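11R-lipoxygenase (PDB 3VF1) probably adds molecular oxygen to polyunsaturated fatty acids as a calcium-dependent lipoxygenase with one non-heme iron per subunit. Local coordinates at residues K137-N142 and E152-E157; A404-R409 and R532-N537; Q512-D517 and N648-A653. All coordinates share one frame; numbering follows the deposited sequence.

Contact 1: residues K137-N142 and E152-E157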
loop_
_atom_site.group_PDB
_atom_site.type_symbol
_atom_site.label_atom_id
_atom_site.label_comp_id
_atom_site.label_asym_id
_atom_site.label_seq_id
_atom_site.Cartn_x
_atom_site.Cartn_y
_atom_site.Cartn_z
ATOM N N LYS A 137 -28.846 2.774 2.625
ATOM C CA LYS A 137 -29.015 3.310 1.274
ATOM C C LYS A 137 -28.021 4.433 0.967
ATOM O O LYS A 137 -27.896 5.391 1.730
ATOM C CB LYS A 137 -30.447 3.827 1.105
ATOM C CG LYS A 137 -30.884 4.047 -0.333
ATOM C CD LYS A 137 -32.254 4.713 -0.383
ATOM C CE LYS A 137 -32.767 4.863 -1.810
ATOM N NZ LYS A 137 -33.224 3.567 -2.391
ATOM N N ALA A 138 -27.317 4.309 -0.155
ATOM C CA ALA A 138 -26.382 5.340 -0.594
ATOM C C ALA A 138 -27.113 6.360 -1.459
ATOM O O ALA A 138 -27.921 5.995 -2.313
ATOM C CB ALA A 138 -25.223 4.720 -1.363
ATOM N N ILE A 139 -26.824 7.638 -1.237
ATOM C CA ILE A 139 -27.576 8.713 -1.876
ATOM C C ILE A 139 -26.669 9.837 -2.364
ATOM O O ILE A 139 -25.947 10.452 -1.579
ATOM C CB ILE A 139 -28.609 9.310 -0.901
ATOM C CG1 ILE A 139 -29.553 8.219 -0.392
ATOM C CG2 ILE A 139 -29.396 10.427 -1.573
ATOM C CD1 ILE A 139 -30.439 8.662 0.748
ATOM N N LEU A 140 -26.715 10.104 -3.665
ATOM C CA LEU A 140 -25.982 11.223 -4.246
ATOM C C LEU A 140 -26.644 12.538 -3.853
ATOM O O LEU A 140 -27.851 12.581 -3.617
ATOM C CB LEU A 140 -25.951 11.096 -5.770
ATOM C CG LEU A 140 -25.227 9.868 -6.320
ATOM C CD1 LEU A 140 -25.482 9.712 -7.811
ATOM C CD2 LEU A 140 -23.739 9.973 -6.041
ATOM N N PRO A 141 -25.858 13.623 -3.783
ATOM C CA PRO A 141 -26.425 14.928 -3.424
ATOM C C PRO A 141 -27.398 15.433 -4.484
ATOM O O PRO A 141 -28.377 16.101 -4.156
ATOM C CB PRO A 141 -25.194 15.835 -3.346
ATOM C CG PRO A 141 -24.185 15.184 -4.221
ATOM C CD PRO A 141 -24.420 13.711 -4.091
ATOM N N ASN A 142 -27.126 15.107 -5.744
ATOM C CA ASN A 142 -27.996 15.505 -6.845
ATOM C C ASN A 142 -29.046 14.440 -7.158
ATOM O O ASN A 142 -29.577 14.388 -8.266
ATOM C CB ASN A 142 -27.169 15.801 -8.097
ATOM C CG ASN A 142 -26.341 14.611 -8.546
ATOM O OD1 ASN A 142 -25.922 13.791 -7.732
ATOM N ND2 ASN A 142 -26.103 14.513 -9.847
ATOM N N GLU A 152 -29.421 18.570 4.431
ATOM C CA GLU A 152 -28.924 19.501 5.439
ATOM C C GLU A 152 -27.889 18.837 6.340
ATOM O O GLU A 152 -26.961 19.490 6.815
ATOM C CB GLU A 152 -30.078 20.049 6.282
ATOM C CG GLU A 152 -30.974 21.027 5.538
ATOM C CD GLU A 152 -32.033 21.648 6.429
ATOM O OE1 GLU A 152 -32.143 21.235 7.604
ATOM O OE2 GLU A 152 -32.753 22.551 5.953
ATOM N N GLN A 153 -28.050 17.538 6.567
ATOM C CA GLN A 153 -27.142 16.799 7.432
ATOM C C GLN A 153 -25.781 16.591 6.770
ATOM O O GLN A 153 -24.743 16.890 7.361
ATOM C CB GLN A 153 -27.750 15.447 7.810
ATOM C CG GLN A 153 -26.880 14.625 8.748
ATOM C CD GLN A 153 -26.490 15.388 9.999
ATOM O OE1 GLN A 153 -25.309 15.505 10.323
ATOM N NE2 GLN A 153 -27.483 15.910 10.709
ATOM N N ARG A 154 -25.794 16.082 5.541
ATOM C CA ARG A 154 -24.558 15.777 4.825
ATOM C C ARG A 154 -23.661 16.999 4.685
ATOM O O ARG A 154 -22.439 16.876 4.617
ATOM C CB ARG A 154 -24.870 15.189 3.447
ATOM C CG ARG A 154 -25.568 16.142 2.494
ATOM C CD ARG A 154 -26.225 15.379 1.354
ATOM N NE ARG A 154 -25.265 14.551 0.629
ATOM C CZ ARG A 154 -25.575 13.444 -0.041
ATOM N NH1 ARG A 154 -26.826 13.005 -0.085
ATOM N NH2 ARG A 154 -24.623 12.765 -0.666
ATOM N N THR A 155 -24.268 18.180 4.645
ATOM C CA THR A 155 -23.509 19.419 4.547
ATOM C C THR A 155 -22.809 19.709 5.872
ATOM O O THR A 155 -21.686 20.211 5.900
ATOM C CB THR A 155 -24.417 20.606 4.186
ATOM O OG1 THR A 155 -25.087 20.341 2.946
ATOM C CG2 THR A 155 -23.605 21.885 4.054
ATOM N N LYS A 156 -23.484 19.383 6.969
ATOM C CA LYS A 156 -22.936 19.592 8.302
ATOM C C LYS A 156 -21.839 18.576 8.605
ATOM O O LYS A 156 -20.796 18.921 9.158
ATOM C CB LYS A 156 -24.048 19.487 9.348
ATOM C CG LYS A 156 -23.562 19.522 10.788
ATOM C CD LYS A 156 -24.724 19.402 11.762
ATOM C CE LYS A 156 -24.242 19.221 13.194
ATOM N NZ LYS A 156 -23.414 20.366 13.666
ATOM N N GLU A 157 -22.084 17.321 8.240
ATOM C CA GLU A 157 -21.124 16.250 8.469
ATOM C C GLU A 157 -19.778 16.599 7.843
ATOM O O GLU A 157 -18.747 16.604 8.517
ATOM C CB GLU A 157 -21.647 14.944 7.871
ATOM C CG GLU A 157 -20.843 13.714 8.255
ATOM C CD GLU A 157 -21.277 12.475 7.492
ATOM O OE1 GLU A 157 -21.813 12.627 6.373
ATOM O OE2 GLU A 157 -21.085 11.352 8.006
#

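Contact 2: residues A404-R409 and R532-N537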
loop_
_atom_site.group_PDB
_atom_site.type_symbol
_atom_site.label_atom_id
_atom_site.label_comp_id
_atom_site.label_asym_id
_atom_site.label_seq_id
_atom_site.Cartn_x
_atom_site.Cartn_y
_atom_site.Cartn_z
ATOM N N ALA A 404 -7.470 9.496 0.970
ATOM C CA ALA A 404 -8.106 9.261 2.261
ATOM C C ALA A 404 -8.478 10.593 2.900
ATOM O O ALA A 404 -9.582 10.759 3.411
ATOM C CB ALA A 404 -7.179 8.474 3.176
ATOM N N VAL A 405 -7.547 11.541 2.857
ATOM C CA VAL A 405 -7.764 12.857 3.448
ATOM C C VAL A 405 -8.895 13.597 2.738
ATOM O O VAL A 405 -9.741 14.218 3.380
ATOM C CB VAL A 405 -6.482 13.715 3.396
ATOM C CG1 VAL A 405 -6.756 15.119 3.912
ATOM C CG2 VAL A 405 -5.371 13.056 4.200
ATOM N N SER A 406 -8.909 13.524 1.410
ATOM C CA SER A 406 -9.926 14.214 0.627
ATOM C C SER A 406 -11.305 13.602 0.857
ATOM O O SER A 406 -12.316 14.302 0.808
ATOM C CB SER A 406 -9.580 14.182 -0.863
ATOM O OG SER A 406 -10.543 14.903 -1.610
ATOM N N SER A 407 -11.347 12.297 1.106
ATOM C CA SER A 407 -12.607 11.618 1.386
ATOM C C SER A 407 -13.268 12.207 2.626
ATOM O O SER A 407 -14.466 12.494 2.626
ATOM C CB SER A 407 -12.386 10.118 1.587
ATOM O OG SER A 407 -12.024 9.482 0.372
ATOM N N TRP A 408 -12.482 12.384 3.682
ATOM C CA TRP A 408 -12.999 12.909 4.941
ATOM C C TRP A 408 -13.430 14.367 4.814
ATOM O O TRP A 408 -14.352 14.811 5.498
ATOM C CB TRP A 408 -11.951 12.773 6.049
ATOM C CG TRP A 408 -11.835 11.381 6.594
ATOM C CD1 TRP A 408 -10.895 10.447 6.270
ATOM C CD2 TRP A 408 -12.695 10.766 7.560
ATOM N NE1 TRP A 408 -11.116 9.288 6.975
ATOM C CE2 TRP A 408 -12.215 9.458 7.774
ATOM C CE3 TRP A 408 -13.824 11.193 8.265
ATOM C CZ2 TRP A 408 -12.827 8.574 8.662
ATOM C CZ3 TRP A 408 -14.430 10.314 9.146
ATOM C CH2 TRP A 408 -13.930 9.021 9.336
ATOM N N ARG A 409 -12.769 15.104 3.929
ATOM C CA ARG A 409 -12.991 16.542 3.809
ATOM C C ARG A 409 -14.136 16.923 2.870
ATOM O O ARG A 409 -14.685 18.017 2.981
ATOM C CB ARG A 409 -11.711 17.228 3.328
ATOM C CG ARG A 409 -10.595 17.255 4.354
ATOM C CD ARG A 409 -9.291 17.732 3.738
ATOM N NE ARG A 409 -9.438 19.017 3.060
ATOM C CZ ARG A 409 -9.517 20.191 3.679
ATOM N NH1 ARG A 409 -9.477 20.258 5.002
ATOM N NH2 ARG A 409 -9.645 21.305 2.971
ATOM N N ARG A 532 -11.333 17.982 -6.841
ATOM C CA ARG A 532 -10.741 19.315 -6.888
ATOM C C ARG A 532 -9.765 19.515 -5.731
ATOM O O ARG A 532 -8.747 20.193 -5.874
ATOM C CB ARG A 532 -11.824 20.397 -6.852
ATOM C CG ARG A 532 -11.257 21.811 -6.823
ATOM C CD ARG A 532 -12.317 22.876 -7.083
ATOM N NE ARG A 532 -13.386 22.865 -6.084
ATOM C CZ ARG A 532 -14.598 22.341 -6.266
ATOM N NH1 ARG A 532 -14.937 21.772 -7.418
ATOM N NH2 ARG A 532 -15.485 22.387 -5.283
ATOM N N ASP A 533 -10.080 18.922 -4.586
ATOM C CA ASP A 533 -9.219 19.031 -3.415
ATOM C C ASP A 533 -7.929 18.240 -3.631
ATOM O O ASP A 533 -6.864 18.626 -3.147
ATOM C CB ASP A 533 -9.951 18.526 -2.170
ATOM C CG ASP A 533 -9.324 19.024 -0.883
ATOM O OD1 ASP A 533 -8.471 19.933 -0.948
ATOM O OD2 ASP A 533 -9.697 18.514 0.193
ATOM N N LEU A 534 -8.031 17.134 -4.360
ATOM C CA LEU A 534 -6.866 16.322 -4.693
ATOM C C LEU A 534 -5.961 17.050 -5.679
ATOM O O LEU A 534 -4.739 17.070 -5.517
ATOM C CB LEU A 534 -7.304 14.984 -5.292
ATOM C CG LEU A 534 -8.016 14.024 -4.340
ATOM C CD1 LEU A 534 -8.563 12.825 -5.098
ATOM C CD2 LEU A 534 -7.076 13.579 -3.231
ATOM N N HIS A 535 -6.565 17.647 -6.701
ATOM C CA HIS A 535 -5.813 18.341 -7.740
ATOM C C HIS A 535 -5.028 19.519 -7.176
ATOM O O HIS A 535 -3.922 19.812 -7.628
ATOM C CB HIS A 535 -6.760 18.839 -8.833
ATOM C CG HIS A 535 -6.095 19.702 -9.858
ATOM N ND1 HIS A 535 -5.529 19.193 -11.008
ATOM C CD2 HIS A 535 -5.897 21.041 -9.903
ATOM C CE1 HIS A 535 -5.017 20.181 -11.718
ATOM N NE2 HIS A 535 -5.226 21.313 -11.070
ATOM N N GLU A 536 -5.603 20.191 -6.184
ATOM C CA GLU A 536 -5.019 21.420 -5.654
ATOM C C GLU A 536 -4.070 21.168 -4.488
ATOM O O GLU A 536 -2.976 21.729 -4.441
ATOM C CB GLU A 536 -6.130 22.381 -5.223
ATOM C CG GLU A 536 -7.003 22.858 -6.375
ATOM C CD GLU A 536 -8.154 23.733 -5.918
ATOM O OE1 GLU A 536 -8.391 23.815 -4.694
ATOM O OE2 GLU A 536 -8.820 24.341 -6.783
ATOM N N ASN A 537 -4.486 20.321 -3.549
ATOM C CA ASN A 537 -3.707 20.087 -2.337
ATOM C C ASN A 537 -3.136 18.674 -2.234
ATOM O O ASN A 537 -2.089 18.467 -1.620
ATOM C CB ASN A 537 -4.560 20.385 -1.103
ATOM C CG ASN A 537 -5.118 21.796 -1.110
ATOM O OD1 ASN A 537 -4.404 22.759 -0.827
ATOM N ND2 ASN A 537 -6.400 21.925 -1.430
#

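Contact 3: residues Q512-D517 and N648-A653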
loop_
_atom_site.group_PDB
_atom_site.type_symbol
_atom_site.label_atom_id
_atom_site.label_comp_id
_atom_site.label_asym_id
_atom_site.label_seq_id
_atom_site.Cartn_x
_atom_site.Cartn_y
_atom_site.Cartn_z
ATOM N N GLN A 512 -22.103 2.550 -11.934
ATOM C CA GLN A 512 -23.234 2.565 -12.858
ATOM C C GLN A 512 -24.560 2.280 -12.156
ATOM O O GLN A 512 -25.626 2.431 -12.749
ATOM C CB GLN A 512 -23.008 1.575 -14.004
ATOM C CG GLN A 512 -21.942 2.034 -14.989
ATOM C CD GLN A 512 -21.839 1.138 -16.208
ATOM O OE1 GLN A 512 -22.536 0.127 -16.314
ATOM N NE2 GLN A 512 -20.966 1.507 -17.139
ATOM N N ILE A 513 -24.491 1.872 -10.893
ATOM C CA ILE A 513 -25.691 1.694 -10.083
ATOM C C ILE A 513 -26.251 3.045 -9.647
ATOM O O ILE A 513 -27.468 3.217 -9.546
ATOM C CB ILE A 513 -25.405 0.843 -8.826
ATOM C CG1 ILE A 513 -25.265 -0.634 -9.201
ATOM C CG2 ILE A 513 -26.521 1.003 -7.800
ATOM C CD1 ILE A 513 -24.781 -1.513 -8.065
ATOM N N TYR A 514 -25.363 4.003 -9.397
ATOM C CA TYR A 514 -25.762 5.296 -8.846
ATOM C C TYR A 514 -25.689 6.429 -9.868
ATOM O O TYR A 514 -26.474 7.375 -9.809
ATOM C CB TYR A 514 -24.901 5.620 -7.624
ATOM C CG TYR A 514 -25.003 4.565 -6.551
ATOM C CD1 TYR A 514 -26.050 4.573 -5.641
ATOM C CD2 TYR A 514 -24.065 3.547 -6.459
ATOM C CE1 TYR A 514 -26.157 3.603 -4.664
ATOM C CE2 TYR A 514 -24.161 2.573 -5.485
ATOM C CZ TYR A 514 -25.209 2.607 -4.590
ATOM O OH TYR A 514 -25.314 1.640 -3.618
ATOM N N TYR A 515 -24.748 6.333 -10.802
ATOM C CA TYR A 515 -24.611 7.332 -11.855
ATOM C C TYR A 515 -25.187 6.796 -13.157
ATOM O O TYR A 515 -24.589 5.934 -13.799
ATOM C CB TYR A 515 -23.144 7.705 -12.057
ATOM C CG TYR A 515 -22.495 8.348 -10.853
ATOM C CD1 TYR A 515 -21.870 7.577 -9.880
ATOM C CD2 TYR A 515 -22.498 9.727 -10.692
ATOM C CE1 TYR A 515 -21.272 8.160 -8.781
ATOM C CE2 TYR A 515 -21.902 10.321 -9.595
ATOM C CZ TYR A 515 -21.291 9.532 -8.643
ATOM O OH TYR A 515 -20.694 10.116 -7.551
ATOM N N ASN A 516 -26.348 7.311 -13.547
ATOM C CA ASN A 516 -27.040 6.817 -14.728
ATOM C C ASN A 516 -26.414 7.335 -16.020
ATOM O O ASN A 516 -26.575 6.732 -17.081
ATOM C CB ASN A 516 -28.520 7.201 -14.678
ATOM C CG ASN A 516 -29.425 6.093 -15.180
ATOM O OD1 ASN A 516 -30.309 5.625 -14.460
ATOM N ND2 ASN A 516 -29.209 5.664 -16.419
ATOM N N ASP A 517 -25.697 8.450 -15.929
ATOM C CA ASP A 517 -25.077 9.049 -17.105
ATOM C C ASP A 517 -23.995 10.045 -16.704
ATOM O O ASP A 517 -23.800 10.322 -15.521
ATOM C CB ASP A 517 -26.136 9.732 -17.974
ATOM C CG ASP A 517 -26.948 10.766 -17.211
ATOM O OD1 ASP A 517 -26.358 11.528 -16.413
ATOM O OD2 ASP A 517 -28.180 10.816 -17.411
ATOM N N ASN A 648 -19.174 -3.979 5.773
ATOM C CA ASN A 648 -19.804 -3.356 4.614
ATOM C C ASN A 648 -20.711 -2.185 4.981
ATOM O O ASN A 648 -21.552 -2.289 5.874
ATOM C CB ASN A 648 -20.606 -4.399 3.836
ATOM C CG ASN A 648 -21.225 -3.834 2.582
ATOM O OD1 ASN A 648 -20.706 -2.886 1.993
ATOM N ND2 ASN A 648 -22.342 -4.409 2.164
ATOM N N LEU A 649 -20.537 -1.074 4.274
ATOM C CA LEU A 649 -21.336 0.123 4.507
ATOM C C LEU A 649 -22.512 0.216 3.536
ATOM O O LEU A 649 -23.421 1.020 3.731
ATOM C CB LEU A 649 -20.462 1.370 4.376
ATOM C CG LEU A 649 -19.294 1.462 5.355
ATOM C CD1 LEU A 649 -18.455 2.698 5.067
ATOM C CD2 LEU A 649 -19.798 1.478 6.790
ATOM N N PHE A 650 -22.494 -0.606 2.492
ATOM C CA PHE A 650 -23.565 -0.597 1.499
ATOM C C PHE A 650 -24.818 -1.288 2.020
ATOM O O PHE A 650 -24.750 -2.386 2.572
ATOM C CB PHE A 650 -23.108 -1.277 0.207
ATOM C CG PHE A 650 -22.208 -0.426 -0.641
ATOM C CD1 PHE A 650 -22.732 0.580 -1.431
ATOM C CD2 PHE A 650 -20.839 -0.639 -0.658
ATOM C CE1 PHE A 650 -21.910 1.364 -2.216
ATOM C CE2 PHE A 650 -20.013 0.139 -1.441
ATOM C CZ PHE A 650 -20.550 1.144 -2.222
ATOM N N GLY A 651 -25.961 -0.635 1.839
ATOM C CA GLY A 651 -27.242 -1.217 2.195
ATOM C C GLY A 651 -28.008 -1.674 0.968
ATOM O O GLY A 651 -28.826 -2.592 1.042
ATOM N N ASP A 652 -27.741 -1.034 -0.166
ATOM C CA ASP A 652 -28.445 -1.346 -1.403
ATOM C C ASP A 652 -28.135 -2.765 -1.866
ATOM O O ASP A 652 -26.974 -3.155 -1.967
ATOM C CB ASP A 652 -28.066 -0.347 -2.497
ATOM C CG ASP A 652 -28.248 1.095 -2.060
ATOM O OD1 ASP A 652 -29.398 1.580 -2.068
ATOM O OD2 ASP A 652 -27.239 1.743 -1.713
ATOM N N ALA A 653 -29.184 -3.530 -2.152
ATOM C CA ALA A 653 -29.032 -4.922 -2.561
ATOM C C ALA A 653 -28.300 -5.035 -3.897
ATOM O O ALA A 653 -27.692 -6.064 -4.191
ATOM C CB ALA A 653 -30.394 -5.595 -2.645
#

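Contact 1: residues K137-N142 and E152-E157
The guanidinium of Arg154 closes on the backbone carbonyl of Ile139 with both terminal nitrogens. Arg154 NH2 gives the shorter bond, 2.8 Å to Ile139 O, and lies in the carbonyl plane. Arg154 NH1 reaches the same Ile139 O at 3.1 Å but stands well above that plane, with a more bent N-H...O angle of 138°. The oxygen itself stays close to the plane of the guanidinium, so the group meets it end-on. Pro141 covers one face of the guanidinium: its CA sits 3.7 Å above the plane, over the centre. Pro141 CD also lies 3.6 Å from Arg154 NH2. Ile139 adds its CG2 branch, 3.9 Å from Arg154 NH1. CG2 stands anti to the backbone N, while CG1 and the rest of the chain lead away.

The contact ties the linker that follows the PLAT beta-sandwich strand 130-134 to helix 148-164, the next helix in the chain. Arg154 reaches from the helix to the loop with a bend at chi3 (-57°). Elsewhere its charge is met by Glu526, through a salt bridge at NE; NH1 also bonds Asn146 OD1. With an alanine here, the Ile139 carbonyl would probably lose these two donors and Glu526 its charge partner at this point. The close contacts gather round this buried head group. Toward solvent the contact thins out: Glu152, Thr155 and Lys156 are exposed and do not touch 137-142. On the linker, Lys137 is likewise exposed and takes no part.

Contact 2: residues A404-R409 and R532-N537
Arg409 and Asp533 join their helices by a salt bridge made through the inner nitrogen of the guanidinium. Arg409 NE lies 2.9 Å from Asp533 OD2, with a nearly straight N-H...O angle of 165°. The oxygen uses its syn lone pair and stays in the guanidinium plane. The planes of the two flat groups are turned well away from parallel. The bond runs through NE alone; Arg409 NH2 stays 3.9 Å from Asp533 OD2. The Arg409 chain bends at chi3 (54°), which turns the terminal nitrogens aside and presents NE to the carboxylate. NH1 bonds the backbone O of Tyr165.

Asp533 holds CG anti to its own backbone nitrogen. Its other oxygen, OD1, accepts from Asn537 ND2 at 2.9 Å, one turn on along the same helix. Trp167 NE1 also bonds OD1, and Asn410 ND2 bonds OD2. The buried carboxylate thus has partners on both oxygens.

These residues lie in the helical lipoxygenase domain, where the end of the long helix 369-410 packs on helix 525-538. The short segments run at 131° to each other, their axes 9.6 Å apart. Helix 525-538 widens into a pi-type turn at 534-537, just after Asp533.

Beside the salt bridge, Ser406 and Leu534 pack through carbon atoms. Leu534 CD2 rests 3.5 Å from Ser406 CB, and Leu534 CG lies 3.8 Å from the same carbon. The Leu534 branch reaches in although its CB leaves the backbone obliquely to the other helix. Ser406 OG passes 3.7 Å from Asp533 CB, but its hydrogen bond goes to the backbone O of Trp530.

Contact 3: residues Q512-D517 and N648-A653
Asp652 OD2 is gripped by two groups: the hydroxyl of Tyr514 and the backbone N of Ala138. Tyr514 OH donates across the contact at 2.7 Å to Asp652 OD2. The phenol comes from above the carboxylate plane, and the oxygen lies near the plane of the ring, at its edge. Ring and carboxylate are turned 70° apart. The contact joins the last part of 491-514, where the helix is weakly bonded, to the loop that leads into helix 653-676, both in the lipoxygenase domain. Asp652 takes the N-cap position of that second helix, but its side chain makes no capping bond there. Its carboxylate is turned instead toward Tyr514 and Ala138, which belongs to the linker after the PLAT strands.

The side chains of Tyr514 and Asp652 come from opposite directions. Both have CG anti to the carbonyl carbon (Tyr514 chi1 -58°), and the Tyr514 ring reaches out from this part of the chain. Ile513 CG2 sits 3.6 Å above the middle of that ring, so the neighbouring residue covers one face.

Phe650 supports the phenol from beside it. Tyr514 OH lies at the edge of the Phe650 ring, near its plane, 3.5 Å from Phe650 CD1. The rings themselves touch obliquely, with Tyr514 CE2 4.1 Å from Phe650 CE1. The loop carrying Phe650 is shaped by an Asx turn. In it, the backbone N of Phe650 donates to Asn648 OD1 at 2.9 Å, approaching from above the amide's carbonyl plane.

Contacts 1 and 3 touch each other near the junction of the PLAT and lipoxygenase parts. Their centres are 14 Å apart. Ala138 of 137-142 shares the Asp652 carboxylate with contact 3, and Leu140 packs against Tyr514 and Tyr515, so the linker 137-142 serves both. Contact 2 touches neither. Its centre lies about 18 Å from the centre of the chain, against about 29 Å and 26 Å for the centres of contacts 1 and 3. Contacts 1 and 2 are buried; contact 3 is partly buried. Helix 525-538 relates to two of them, through Glu526 and Asp533. An arginine meets a neutral carbonyl in contact 1 and a carboxylate in contact 2. In contact 3 a phenol meets the carboxylate.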